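MlnE (Bacillus amyloliquefaciens subsp. plantarum, PDB 5D2E) probably reduces beta-keto groups of polyketide intermediates with NADPH, as the B-type, N-terminal ketoreductase piece of the larger MlnE protein of the macrolactin assembly line. Local coordinates at residues F386-L391 / D401-F406; L61-D66 / Q160-N165; L285-A290 / L317-N322. All coordinates share one frame; numbering follows the deposited sequence.

Contact 1 (F386-L391 / D401-F406); sequences FGTVWL and DFFVMF. With NAP (NADP nicotinamide-adenine-dinucleotide phosphate), chain B.
The ring of F403 turns its edge, not a face, to helix 386-391. Near the plane of the ring lie the carbonyl O of T388, 3.8 Å from F403 CZ, and the carbonyl C of L391, 4.0 Å from F403 CE2. At the CE1 corner of the same ring, also in plane, lies M405 SD from F403's own strand. R435 makes a cation-pi contact with this ring. Within the helix, W390 has F386 O over one face, 3.1 Å above the plane and toward the rim. The W390 NE1 bonds to S335 O.

With chi1 at -174° the F403 side chain extends from its strand toward the helix. L391 CB comes to the same end of the ring, 4.1 Å from F403 CE2. Beside it, T388 CG2 touches M405 SD at 3.6 Å. T388 and M405 meet roughly perpendicular to one another. T388 CG2 is anti to the backbone N, which places OG1 beside that N, where it bonds to K384 O one turn back, just before the helix.

The segments 386-391 and 402-406 run antiparallel (176°), their axes 11.0 Å apart at closest approach. They belong to the Rossmann-type KR domain of the short-chain dehydrogenase/reductase family. Helix 386-394 leads through a short connection into strand 402-408, which pairs in parallel with strands 356-359 and 443-453. M428 of helix 419-437 touches both T388 and M405.

F406, farther along the strand, belongs to the NADP pocket. Its CB lies 3.8 Å from O4D of the nicotinamide ribose, and its ring meets W449 and F289 edge-to-face.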
loop_
_atom_site.group_PDB
_atom_site.type_symbol
_atom_site.label_atom_id
_atom_site.label_comp_id
_atom_site.label_asym_id
_atom_site.label_seq_id
_atom_site.Cartn_x
_atom_site.Cartn_y
_atom_site.Cartn_z
ATOM N N PHE A 386 -2.132 -9.960 -3.978
ATOM C CA PHE A 386 -2.797 -10.906 -4.884
ATOM C C PHE A 386 -4.256 -11.107 -4.555
ATOM O O PHE A 386 -5.123 -11.112 -5.449
ATOM C CB PHE A 386 -2.073 -12.244 -4.858
ATOM C CG PHE A 386 -0.722 -12.186 -5.459
ATOM C CD1 PHE A 386 -0.583 -12.273 -6.835
ATOM C CD2 PHE A 386 0.399 -12.029 -4.683
ATOM C CE1 PHE A 386 0.647 -12.244 -7.408
ATOM C CE2 PHE A 386 1.661 -12.016 -5.263
ATOM C CZ PHE A 386 1.769 -12.096 -6.640
ATOM N N GLY A 387 -4.562 -11.234 -3.270
ATOM C CA GLY A 387 -5.945 -11.494 -2.849
ATOM C C GLY A 387 -6.915 -10.424 -3.298
ATOM O O GLY A 387 -7.968 -10.715 -3.839
ATOM N N THR A 388 -6.529 -9.182 -3.070
ATOM C CA THR A 388 -7.329 -8.051 -3.498
ATOM C C THR A 388 -7.625 -8.128 -4.993
ATOM O O THR A 388 -8.766 -7.909 -5.424
ATOM C CB THR A 388 -6.587 -6.764 -3.174
ATOM O OG1 THR A 388 -6.263 -6.725 -1.790
ATOM C CG2 THR A 388 -7.427 -5.554 -3.501
ATOM N N VAL A 389 -6.581 -8.429 -5.775
ATOM C CA VAL A 389 -6.718 -8.446 -7.242
ATOM C C VAL A 389 -7.622 -9.577 -7.655
ATOM O O VAL A 389 -8.467 -9.410 -8.540
ATOM C CB VAL A 389 -5.334 -8.468 -7.955
ATOM C CG1 VAL A 389 -5.457 -8.605 -9.470
ATOM C CG2 VAL A 389 -4.561 -7.150 -7.623
ATOM N N TRP A 390 -7.469 -10.728 -6.997
ATOM C CA TRP A 390 -8.295 -11.871 -7.345
ATOM C C TRP A 390 -9.747 -11.672 -7.016
ATOM O O TRP A 390 -10.653 -12.146 -7.776
ATOM C CB TRP A 390 -7.776 -13.128 -6.690
ATOM C CG TRP A 390 -6.363 -13.515 -6.995
ATOM C CD1 TRP A 390 -5.571 -14.236 -6.172
ATOM C CD2 TRP A 390 -5.603 -13.292 -8.189
ATOM N NE1 TRP A 390 -4.336 -14.426 -6.725
ATOM C CE2 TRP A 390 -4.338 -13.914 -7.993
ATOM C CE3 TRP A 390 -5.856 -12.673 -9.419
ATOM C CZ2 TRP A 390 -3.302 -13.894 -8.966
ATOM C CZ3 TRP A 390 -4.821 -12.689 -10.411
ATOM C CH2 TRP A 390 -3.561 -13.272 -10.158
ATOM N N LEU A 391 -10.017 -10.936 -5.928
ATOM C CA LEU A 391 -11.401 -10.649 -5.532
ATOM C C LEU A 391 -12.047 -9.710 -6.545
ATOM O O LEU A 391 -13.160 -9.909 -6.963
ATOM C CB LEU A 391 -11.440 -10.004 -4.171
ATOM C CG LEU A 391 -11.192 -10.892 -2.963
ATOM C CD1 LEU A 391 -10.775 -10.134 -1.720
ATOM C CD2 LEU A 391 -12.504 -11.651 -2.689
ATOM N N ASP A 401 -22.391 -3.113 -4.838
ATOM C CA ASP A 401 -22.627 -1.792 -4.305
ATOM C C ASP A 401 -21.371 -1.214 -3.678
ATOM O O ASP A 401 -21.248 0.011 -3.558
ATOM C CB ASP A 401 -23.741 -1.839 -3.262
ATOM C CG ASP A 401 -25.117 -2.135 -3.917
ATOM O OD1 ASP A 401 -25.390 -1.488 -4.930
ATOM O OD2 ASP A 401 -25.891 -3.027 -3.501
ATOM N N PHE A 402 -20.490 -2.092 -3.175
ATOM C CA PHE A 402 -19.249 -1.629 -2.528
ATOM C C PHE A 402 -18.173 -2.699 -2.549
ATOM O O PHE A 402 -18.455 -3.942 -2.687
ATOM C CB PHE A 402 -19.459 -1.056 -1.104
ATOM C CG PHE A 402 -20.026 -2.048 -0.137
ATOM C CD1 PHE A 402 -19.203 -3.011 0.430
ATOM C CD2 PHE A 402 -21.397 -2.092 0.112
ATOM C CE1 PHE A 402 -19.680 -3.943 1.303
ATOM C CE2 PHE A 402 -21.904 -3.052 0.994
ATOM C CZ PHE A 402 -21.047 -3.987 1.570
ATOM N N PHE A 403 -16.940 -2.203 -2.610
ATOM C CA PHE A 403 -15.711 -3.038 -2.554
ATOM C C PHE A 403 -14.811 -2.226 -1.650
ATOM O O PHE A 403 -14.313 -1.167 -2.064
ATOM C CB PHE A 403 -15.125 -3.205 -3.975
ATOM C CG PHE A 403 -13.935 -4.151 -4.074
ATOM C CD1 PHE A 403 -12.681 -3.739 -3.699
ATOM C CD2 PHE A 403 -14.065 -5.418 -4.609
ATOM C CE1 PHE A 403 -11.592 -4.586 -3.824
ATOM C CE2 PHE A 403 -12.975 -6.266 -4.764
ATOM C CZ PHE A 403 -11.731 -5.846 -4.387
ATOM N N VAL A 404 -14.658 -2.671 -0.403
ATOM C CA VAL A 404 -13.971 -1.910 0.623
ATOM C C VAL A 404 -12.776 -2.693 1.129
ATOM O O VAL A 404 -12.913 -3.838 1.512
ATOM C CB VAL A 404 -14.862 -1.517 1.822
ATOM C CG1 VAL A 404 -14.069 -0.698 2.838
ATOM C CG2 VAL A 404 -16.107 -0.727 1.357
ATOM N N MET A 405 -11.607 -2.083 1.026
ATOM C CA MET A 405 -10.365 -2.660 1.478
ATOM C C MET A 405 -9.983 -2.100 2.873
ATOM O O MET A 405 -9.912 -0.882 3.111
ATOM C CB MET A 405 -9.306 -2.386 0.430
ATOM C CG MET A 405 -9.589 -3.146 -0.875
ATOM S SD MET A 405 -8.638 -2.445 -2.242
ATOM C CE MET A 405 -9.722 -1.068 -2.518
ATOM N N PHE A 406 -9.694 -3.018 3.807
ATOM C CA PHE A 406 -9.227 -2.641 5.187
ATOM C C PHE A 406 -7.719 -2.517 5.162
ATOM O O PHE A 406 -6.966 -3.507 5.298
ATOM C CB PHE A 406 -9.708 -3.685 6.214
ATOM C CG PHE A 406 -11.187 -3.550 6.610
ATOM C CD1 PHE A 406 -12.070 -2.670 5.958
ATOM C CD2 PHE A 406 -11.702 -4.286 7.641
ATOM C CE1 PHE A 406 -13.385 -2.505 6.341
ATOM C CE2 PHE A 406 -13.045 -4.129 8.025
ATOM C CZ PHE A 406 -13.878 -3.239 7.392
HETATM P PA NAP B . -7.172 -10.849 12.338
HETATM O O1A NAP B . -8.149 -11.083 13.522
HETATM O O2A NAP B . -5.915 -11.675 12.133
HETATM O O5B NAP B . -8.104 -11.129 11.057
HETATM C C5B NAP B . -7.502 -11.240 9.774
HETATM C C4B NAP B . -8.106 -12.499 9.203
HETATM O O4B NAP B . -7.550 -12.690 7.884
HETATM C C3B NAP B . -7.779 -13.798 9.989
HETATM O O3B NAP B . -8.961 -14.330 10.595
HETATM C C2B NAP B . -7.270 -14.773 8.915
HETATM O O2B NAP B . -7.833 -16.045 9.075
HETATM C C1B NAP B . -7.674 -14.066 7.600
HETATM N N9A NAP B . -6.794 -14.340 6.472
HETATM C C8A NAP B . -5.420 -14.157 6.397
HETATM N N7A NAP B . -4.929 -14.586 5.182
HETATM C C5A NAP B . -5.997 -14.969 4.453
HETATM C C6A NAP B . -6.203 -15.515 3.131
HETATM N N6A NAP B . -5.101 -15.660 2.324
HETATM N N1A NAP B . -7.506 -15.894 2.757
HETATM C C2A NAP B . -8.540 -15.715 3.601
HETATM N N3A NAP B . -8.415 -15.208 4.859
HETATM C C4A NAP B . -7.216 -14.840 5.322
HETATM O O3 NAP B . -6.742 -9.278 12.255
HETATM P PN NAP B . -7.696 -7.992 12.514
HETATM O O1N NAP B . -7.176 -7.201 13.701
HETATM O O2N NAP B . -9.106 -8.483 12.312
HETATM O O5D NAP B . -7.446 -7.009 11.254
HETATM C C5D NAP B . -8.226 -7.307 10.060
HETATM C C4D NAP B . -7.812 -6.429 8.870
HETATM O O4D NAP B . -7.784 -5.049 9.206
HETATM C C3D NAP B . -6.387 -6.798 8.440
HETATM O O3D NAP B . -6.340 -6.865 7.026
HETATM C C2D NAP B . -5.508 -5.696 9.005
HETATM O O2D NAP B . -4.285 -5.513 8.238
HETATM C C1D NAP B . -6.457 -4.464 9.054
HETATM N N1N NAP B . -6.041 -3.547 10.146
HETATM C C2N NAP B . -6.273 -3.859 11.473
HETATM C C3N NAP B . -5.894 -3.037 12.551
HETATM C C7N NAP B . -6.186 -3.410 14.031
HETATM O O7N NAP B . -5.778 -2.694 14.950
HETATM N N7N NAP B . -6.900 -4.488 14.386
HETATM C C4N NAP B . -5.212 -1.853 12.237
HETATM C C5N NAP B . -4.938 -1.558 10.895
HETATM C C6N NAP B . -5.379 -2.402 9.859
HETATM P P2B NAP B . -7.146 -17.435 8.528
HETATM O O1X NAP B . -5.767 -17.586 9.154
HETATM O O2X NAP B . -8.161 -18.557 8.920
HETATM O O3X NAP B . -7.033 -17.265 7.038
#

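Contact 2 (L61-D66 / Q160-N165); sequences LFFCED and QAFMAN
F162 reaches from its helix to strand 60-64 and meets L61 and F63 with the far end of its ring. Its CB points toward the strand. With chi1 at -77°, CG stands anti to the carbonyl carbon, and the ring runs on in the direction of the strand. C115 of helix 108-120 and L167 also touch this side chain. At the tip, CZ lies 3.7 Å from L61 CD2. L61 approaches from the strand side, where a chi1 of 173° stretches the leucine out toward the helix. The second partner of CZ is F63 CZ, at 4.2 Å. There F162 CZ sits at the edge of the F63 ring, near its plane.

The strand is part of the parallel beta-sheet in the N-terminal Rossmann-like half of the ketoreductase, usually called the structural subdomain. It lies between strands 84-89 and 127-133, and helix 141-164 packs on it through F162. L61 and F63, two residues apart, face the helix on the same side of the strand. Both also touch V87 and I128 on the neighbouring strands. At the end of the helix, N165 ND2 makes a weak bond to A161 O and another bond to D112 OD1.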
loop_
_atom_site.group_PDB
_atom_site.type_symbol
_atom_site.label_atom_id
_atom_site.label_comp_id
_atom_site.label_asym_id
_atom_site.label_seq_id
_atom_site.Cartn_x
_atom_site.Cartn_y
_atom_site.Cartn_z
ATOM N N LEU A 61 25.522 4.829 -8.075
ATOM C CA LEU A 61 25.239 3.458 -8.450
ATOM C C LEU A 61 23.839 3.451 -9.058
ATOM O O LEU A 61 22.896 3.868 -8.413
ATOM C CB LEU A 61 25.293 2.566 -7.209
ATOM C CG LEU A 61 24.850 1.141 -7.408
ATOM C CD1 LEU A 61 25.724 0.413 -8.413
ATOM C CD2 LEU A 61 24.929 0.426 -6.052
ATOM N N PHE A 62 23.709 2.951 -10.285
ATOM C CA PHE A 62 22.489 3.020 -11.056
ATOM C C PHE A 62 22.138 1.658 -11.486
ATOM O O PHE A 62 22.940 1.010 -12.181
ATOM C CB PHE A 62 22.805 3.903 -12.314
ATOM C CG PHE A 62 21.595 4.469 -13.040
ATOM C CD1 PHE A 62 20.698 3.642 -13.673
ATOM C CD2 PHE A 62 21.372 5.826 -13.081
ATOM C CE1 PHE A 62 19.590 4.126 -14.341
ATOM C CE2 PHE A 62 20.238 6.349 -13.760
ATOM C CZ PHE A 62 19.355 5.478 -14.378
ATOM N N PHE A 63 20.919 1.215 -11.148
ATOM C CA PHE A 63 20.390 -0.075 -11.517
ATOM C C PHE A 63 19.350 0.175 -12.604
ATOM O O PHE A 63 18.441 1.000 -12.410
ATOM C CB PHE A 63 19.672 -0.730 -10.328
ATOM C CG PHE A 63 20.565 -1.144 -9.169
ATOM C CD1 PHE A 63 21.336 -2.265 -9.244
ATOM C CD2 PHE A 63 20.587 -0.410 -7.989
ATOM C CE1 PHE A 63 22.122 -2.662 -8.201
ATOM C CE2 PHE A 63 21.401 -0.782 -6.922
ATOM C CZ PHE A 63 22.155 -1.945 -7.034
ATOM N N CYS A 64 19.437 -0.567 -13.714
ATOM C CA CYS A 64 18.523 -0.376 -14.851
ATOM C C CYS A 64 18.382 -1.714 -15.493
ATOM O O CYS A 64 19.292 -2.528 -15.448
ATOM C CB CYS A 64 19.101 0.670 -15.845
ATOM S SG CYS A 64 17.876 1.256 -17.095
ATOM N N GLU A 65 17.269 -1.958 -16.136
ATOM C CA GLU A 65 17.049 -3.265 -16.727
ATOM C C GLU A 65 18.003 -3.482 -17.922
ATOM O O GLU A 65 18.489 -4.591 -18.139
ATOM C CB GLU A 65 15.562 -3.444 -17.107
ATOM C CG GLU A 65 15.091 -4.882 -17.253
ATOM C CD GLU A 65 15.181 -5.739 -15.970
ATOM O OE1 GLU A 65 14.581 -5.465 -14.870
ATOM O OE2 GLU A 65 15.846 -6.772 -16.107
ATOM N N ASP A 66 18.355 -2.411 -18.602
ATOM C CA ASP A 66 19.135 -2.515 -19.819
ATOM C C ASP A 66 19.961 -1.300 -19.949
ATOM O O ASP A 66 20.007 -0.415 -19.040
ATOM C CB ASP A 66 18.175 -2.710 -21.038
ATOM C CG ASP A 66 17.220 -1.545 -21.240
ATOM O OD1 ASP A 66 17.447 -0.397 -20.781
ATOM O OD2 ASP A 66 16.174 -1.802 -21.849
ATOM N N GLN A 160 18.919 -5.390 2.056
ATOM C CA GLN A 160 19.453 -6.360 2.938
ATOM C C GLN A 160 20.956 -6.588 2.679
ATOM O O GLN A 160 21.740 -6.668 3.619
ATOM C CB GLN A 160 18.665 -7.629 2.865
ATOM C CG GLN A 160 18.837 -8.472 4.090
ATOM C CD GLN A 160 17.970 -9.733 4.062
ATOM O OE1 GLN A 160 18.248 -10.653 3.297
ATOM N NE2 GLN A 160 16.984 -9.811 4.978
ATOM N N ALA A 161 21.323 -6.758 1.414
ATOM C CA ALA A 161 22.722 -6.944 1.029
ATOM C C ALA A 161 23.529 -5.735 1.411
ATOM O O ALA A 161 24.666 -5.899 1.918
ATOM C CB ALA A 161 22.841 -7.190 -0.475
ATOM N N PHE A 162 23.014 -4.515 1.136
ATOM C CA PHE A 162 23.791 -3.328 1.475
ATOM C C PHE A 162 24.077 -3.261 2.968
ATOM O O PHE A 162 25.182 -2.846 3.357
ATOM C CB PHE A 162 23.109 -2.034 1.100
ATOM C CG PHE A 162 23.181 -1.695 -0.373
ATOM C CD1 PHE A 162 23.690 -2.592 -1.303
ATOM C CD2 PHE A 162 22.652 -0.476 -0.813
ATOM C CE1 PHE A 162 23.761 -2.235 -2.638
ATOM C CE2 PHE A 162 22.694 -0.146 -2.142
ATOM C CZ PHE A 162 23.259 -1.041 -3.040
ATOM N N MET A 163 23.088 -3.626 3.791
ATOM C CA MET A 163 23.319 -3.507 5.239
ATOM C C MET A 163 24.242 -4.609 5.689
ATOM O O MET A 163 25.142 -4.358 6.518
ATOM C CB MET A 163 22.008 -3.451 6.010
ATOM C CG MET A 163 21.318 -2.110 5.734
ATOM S SD MET A 163 19.800 -1.856 6.706
ATOM C CE MET A 163 18.846 -3.108 5.897
ATOM N N ALA A 164 24.049 -5.817 5.155
ATOM C CA ALA A 164 24.839 -6.918 5.610
ATOM C C ALA A 164 26.302 -6.735 5.269
ATOM O O ALA A 164 27.170 -7.175 6.019
ATOM C CB ALA A 164 24.358 -8.244 5.034
ATOM N N ASN A 165 26.595 -6.153 4.109
ATOM C CA ASN A 165 27.980 -5.954 3.657
ATOM C C ASN A 165 28.509 -4.565 3.983
ATOM O O ASN A 165 29.592 -4.194 3.548
ATOM C CB ASN A 165 28.042 -6.208 2.140
ATOM C CG ASN A 165 27.695 -7.639 1.800
ATOM O OD1 ASN A 165 28.313 -8.529 2.308
ATOM N ND2 ASN A 165 26.630 -7.859 1.097
#

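Contact 3 (L285-A290 / L317-N322). With NAP (NADP nicotinamide-adenine-dinucleotide phosphate), chain B.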
loop_
_atom_site.group_PDB
_atom_site.type_symbol
_atom_site.label_atom_id
_atom_site.label_comp_id
_atom_site.label_asym_id
_atom_site.label_seq_id
_atom_site.Cartn_x
_atom_site.Cartn_y
_atom_site.Cartn_z
ATOM N N LEU A 285 -11.621 -7.669 13.193
ATOM C CA LEU A 285 -12.396 -6.614 12.518
ATOM C C LEU A 285 -13.445 -7.201 11.628
ATOM O O LEU A 285 -14.580 -6.707 11.540
ATOM C CB LEU A 285 -11.476 -5.711 11.694
ATOM C CG LEU A 285 -10.530 -4.838 12.499
ATOM C CD1 LEU A 285 -9.975 -3.710 11.630
ATOM C CD2 LEU A 285 -11.247 -4.277 13.733
ATOM N N GLY A 286 -13.083 -8.256 10.928
ATOM C CA GLY A 286 -14.027 -8.922 9.987
ATOM C C GLY A 286 -15.373 -9.290 10.659
ATOM O O GLY A 286 -16.458 -9.073 10.099
ATOM N N TYR A 287 -15.266 -9.892 11.849
ATOM C CA TYR A 287 -16.429 -10.296 12.617
ATOM C C TYR A 287 -17.151 -9.109 13.236
ATOM O O TYR A 287 -18.350 -9.107 13.264
ATOM C CB TYR A 287 -16.045 -11.391 13.680
ATOM C CG TYR A 287 -17.300 -11.880 14.370
ATOM C CD1 TYR A 287 -18.219 -12.626 13.685
ATOM C CD2 TYR A 287 -17.623 -11.470 15.664
ATOM C CE1 TYR A 287 -19.427 -13.033 14.274
ATOM C CE2 TYR A 287 -18.832 -11.861 16.267
ATOM C CZ TYR A 287 -19.721 -12.639 15.554
ATOM O OH TYR A 287 -20.915 -13.061 16.100
ATOM N N LEU A 288 -16.432 -8.074 13.668
ATOM C CA LEU A 288 -16.998 -6.893 14.247
ATOM C C LEU A 288 -17.867 -6.213 13.175
ATOM O O LEU A 288 -18.989 -5.853 13.441
ATOM C CB LEU A 288 -15.901 -5.945 14.668
ATOM C CG LEU A 288 -16.333 -4.623 15.280
ATOM C CD1 LEU A 288 -16.756 -4.961 16.699
ATOM C CD2 LEU A 288 -15.290 -3.524 15.341
ATOM N N PHE A 289 -17.363 -6.101 11.957
ATOM C CA PHE A 289 -18.200 -5.654 10.828
ATOM C C PHE A 289 -19.341 -6.612 10.437
ATOM O O PHE A 289 -20.447 -6.162 10.053
ATOM C CB PHE A 289 -17.334 -5.251 9.601
ATOM C CG PHE A 289 -16.698 -3.915 9.798
ATOM C CD1 PHE A 289 -15.533 -3.774 10.528
ATOM C CD2 PHE A 289 -17.322 -2.774 9.329
ATOM C CE1 PHE A 289 -14.965 -2.516 10.762
ATOM C CE2 PHE A 289 -16.746 -1.541 9.539
ATOM C CZ PHE A 289 -15.589 -1.403 10.275
ATOM N N ALA A 290 -19.149 -7.908 10.547
ATOM C CA ALA A 290 -20.272 -8.803 10.195
ATOM C C ALA A 290 -21.471 -8.549 11.148
ATOM O O ALA A 290 -22.606 -8.442 10.696
ATOM C CB ALA A 290 -19.879 -10.267 10.217
ATOM N N LEU A 317 -21.366 -17.894 13.480
ATOM C CA LEU A 317 -22.431 -17.979 12.563
ATOM C C LEU A 317 -23.790 -17.960 13.320
ATOM O O LEU A 317 -24.762 -17.255 12.908
ATOM C CB LEU A 317 -22.301 -19.240 11.713
ATOM C CG LEU A 317 -21.046 -19.364 10.863
ATOM C CD1 LEU A 317 -21.120 -20.663 10.084
ATOM C CD2 LEU A 317 -20.968 -18.142 9.915
ATOM N N SER A 318 -23.843 -18.661 14.448
ATOM C CA SER A 318 -25.065 -18.683 15.241
ATOM C C SER A 318 -25.442 -17.311 15.758
ATOM O O SER A 318 -26.645 -16.946 15.752
ATOM C CB SER A 318 -24.933 -19.639 16.450
ATOM O OG SER A 318 -24.763 -20.946 15.941
ATOM N N ALA A 319 -24.452 -16.570 16.234
ATOM C CA ALA A 319 -24.677 -15.248 16.802
ATOM C C ALA A 319 -25.188 -14.336 15.692
ATOM O O ALA A 319 -25.995 -13.480 15.946
ATOM C CB ALA A 319 -23.419 -14.656 17.391
ATOM N N LEU A 320 -24.717 -14.553 14.473
ATOM C CA LEU A 320 -25.134 -13.726 13.352
ATOM C C LEU A 320 -26.554 -14.090 12.945
ATOM O O LEU A 320 -27.342 -13.198 12.638
ATOM C CB LEU A 320 -24.209 -13.888 12.144
ATOM C CG LEU A 320 -22.846 -13.234 12.352
ATOM C CD1 LEU A 320 -21.942 -13.610 11.206
ATOM C CD2 LEU A 320 -22.930 -11.722 12.457
ATOM N N GLU A 321 -26.863 -15.379 12.906
ATOM C CA GLU A 321 -28.220 -15.812 12.563
ATOM C C GLU A 321 -29.172 -15.351 13.653
ATOM O O GLU A 321 -30.314 -15.003 13.345
ATOM C CB GLU A 321 -28.309 -17.309 12.304
ATOM C CG GLU A 321 -27.403 -17.707 11.197
ATOM C CD GLU A 321 -27.839 -18.900 10.346
ATOM O OE1 GLU A 321 -28.232 -19.921 10.941
ATOM O OE2 GLU A 321 -27.698 -18.844 9.067
ATOM N N ASN A 322 -28.718 -15.204 14.894
ATOM C CA ASN A 322 -29.623 -14.653 15.871
ATOM C C ASN A 322 -29.947 -13.221 15.597
ATOM O O ASN A 322 -30.916 -12.740 16.134
ATOM C CB ASN A 322 -29.142 -14.760 17.314
ATOM C CG ASN A 322 -29.048 -16.191 17.795
ATOM O OD1 ASN A 322 -29.492 -17.163 17.142
ATOM N ND2 ASN A 322 -28.378 -16.336 18.882
HETATM P PA NAP B . -7.172 -10.849 12.338
HETATM O O1A NAP B . -8.149 -11.083 13.522
HETATM O O2A NAP B . -5.915 -11.675 12.133
HETATM O O5B NAP B . -8.104 -11.129 11.057
HETATM C C5B NAP B . -7.502 -11.240 9.774
HETATM C C4B NAP B . -8.106 -12.499 9.203
HETATM O O4B NAP B . -7.550 -12.690 7.884
HETATM C C3B NAP B . -7.779 -13.798 9.989
HETATM O O3B NAP B . -8.961 -14.330 10.595
HETATM C C2B NAP B . -7.270 -14.773 8.915
HETATM O O2B NAP B . -7.833 -16.045 9.075
HETATM C C1B NAP B . -7.674 -14.066 7.600
HETATM N N9A NAP B . -6.794 -14.340 6.472
HETATM C C8A NAP B . -5.420 -14.157 6.397
HETATM N N7A NAP B . -4.929 -14.586 5.182
HETATM C C5A NAP B . -5.997 -14.969 4.453
HETATM C C6A NAP B . -6.203 -15.515 3.131
HETATM N N6A NAP B . -5.101 -15.660 2.324
HETATM N N1A NAP B . -7.506 -15.894 2.757
HETATM C C2A NAP B . -8.540 -15.715 3.601
HETATM N N3A NAP B . -8.415 -15.208 4.859
HETATM C C4A NAP B . -7.216 -14.840 5.322
HETATM O O3 NAP B . -6.742 -9.278 12.255
HETATM P PN NAP B . -7.696 -7.992 12.514
HETATM O O1N NAP B . -7.176 -7.201 13.701
HETATM O O2N NAP B . -9.106 -8.483 12.312
HETATM O O5D NAP B . -7.446 -7.009 11.254
HETATM C C5D NAP B . -8.226 -7.307 10.060
HETATM C C4D NAP B . -7.812 -6.429 8.870
HETATM O O4D NAP B . -7.784 -5.049 9.206
HETATM C C3D NAP B . -6.387 -6.798 8.440
HETATM O O3D NAP B . -6.340 -6.865 7.026
HETATM C C2D NAP B . -5.508 -5.696 9.005
HETATM O O2D NAP B . -4.285 -5.513 8.238
HETATM C C1D NAP B . -6.457 -4.464 9.054
HETATM N N1N NAP B . -6.041 -3.547 10.146
HETATM C C2N NAP B . -6.273 -3.859 11.473
HETATM C C3N NAP B . -5.894 -3.037 12.551
HETATM C C7N NAP B . -6.186 -3.410 14.031
HETATM O O7N NAP B . -5.778 -2.694 14.950
HETATM N N7N NAP B . -6.900 -4.488 14.386
HETATM C C4N NAP B . -5.212 -1.853 12.237
HETATM C C5N NAP B . -4.938 -1.558 10.895
HETATM C C6N NAP B . -5.379 -2.402 9.859
HETATM P P2B NAP B . -7.146 -17.435 8.528
HETATM O O1X NAP B . -5.767 -17.586 9.154
HETATM O O2X NAP B . -8.161 -18.557 8.920
HETATM O O3X NAP B . -7.033 -17.265 7.038
#
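The backbone N of L285 donates a bond to O2N of the NADP diphosphate, 2.8 Å long and nearly straight at 165°. This is the diphosphate-binding turn of a Rossmann fold. It is consistent with the glycine-rich TGxxxGxG-type turn of short-chain dehydrogenases/reductases, which includes G284 and G286. The amide of G284 also bonds to the cofactor. The L285 side chain continues along the ligand. Its CD1 lies 3.5 Å from O4D of the nicotinamide ribose and 3.7 Å from C2N of the nicotinamide ring.

Two residues farther along the helix, Y287 turns to helix 311-321. The two helix segments run nearly parallel, at 20°, with axes 11.3 Å apart. A chi1 of -175° carries the Y287 ring across the gap. The ring and L320 lie side by side, pointing oppositely, with Y287 CE1 3.9 Å from L320 CG. K316 adds a cation-pi contact to this ring.

L320 also packs on A290 and, beneath both helices, on L303 of strand 300-304. Its CD2 lies 3.7 Å from A290 C, while both methyls are 4.1 Å from A290 CB. Beyond the ring, Y287 OH reaches A319 CB at 3.2 Å.

Overall arrangement
Contacts 1 and 3 belong to the KR domain and both touch NADP. Their centres are 20 Å apart, yet they join directly: F406 CE2 lies 3.5 Å from F289 CD1 and 4.3 Å from L285 CB. F406 of strand 402-408 thus meets L285 and F289 of helix 284-296 near the nicotinamide ribose. Y421, K384 and S307 bind the cofactor from other parts of the domain. Contact 2 lies in the N-terminal half, away from the cofactor. Its centre is 33 Å from that of contact 1 and 48 Å from that of contact 3. Helix 141-164 bridges the halves: M144 touches V389 and W390 of contact 1, while F162 lies in contact 2.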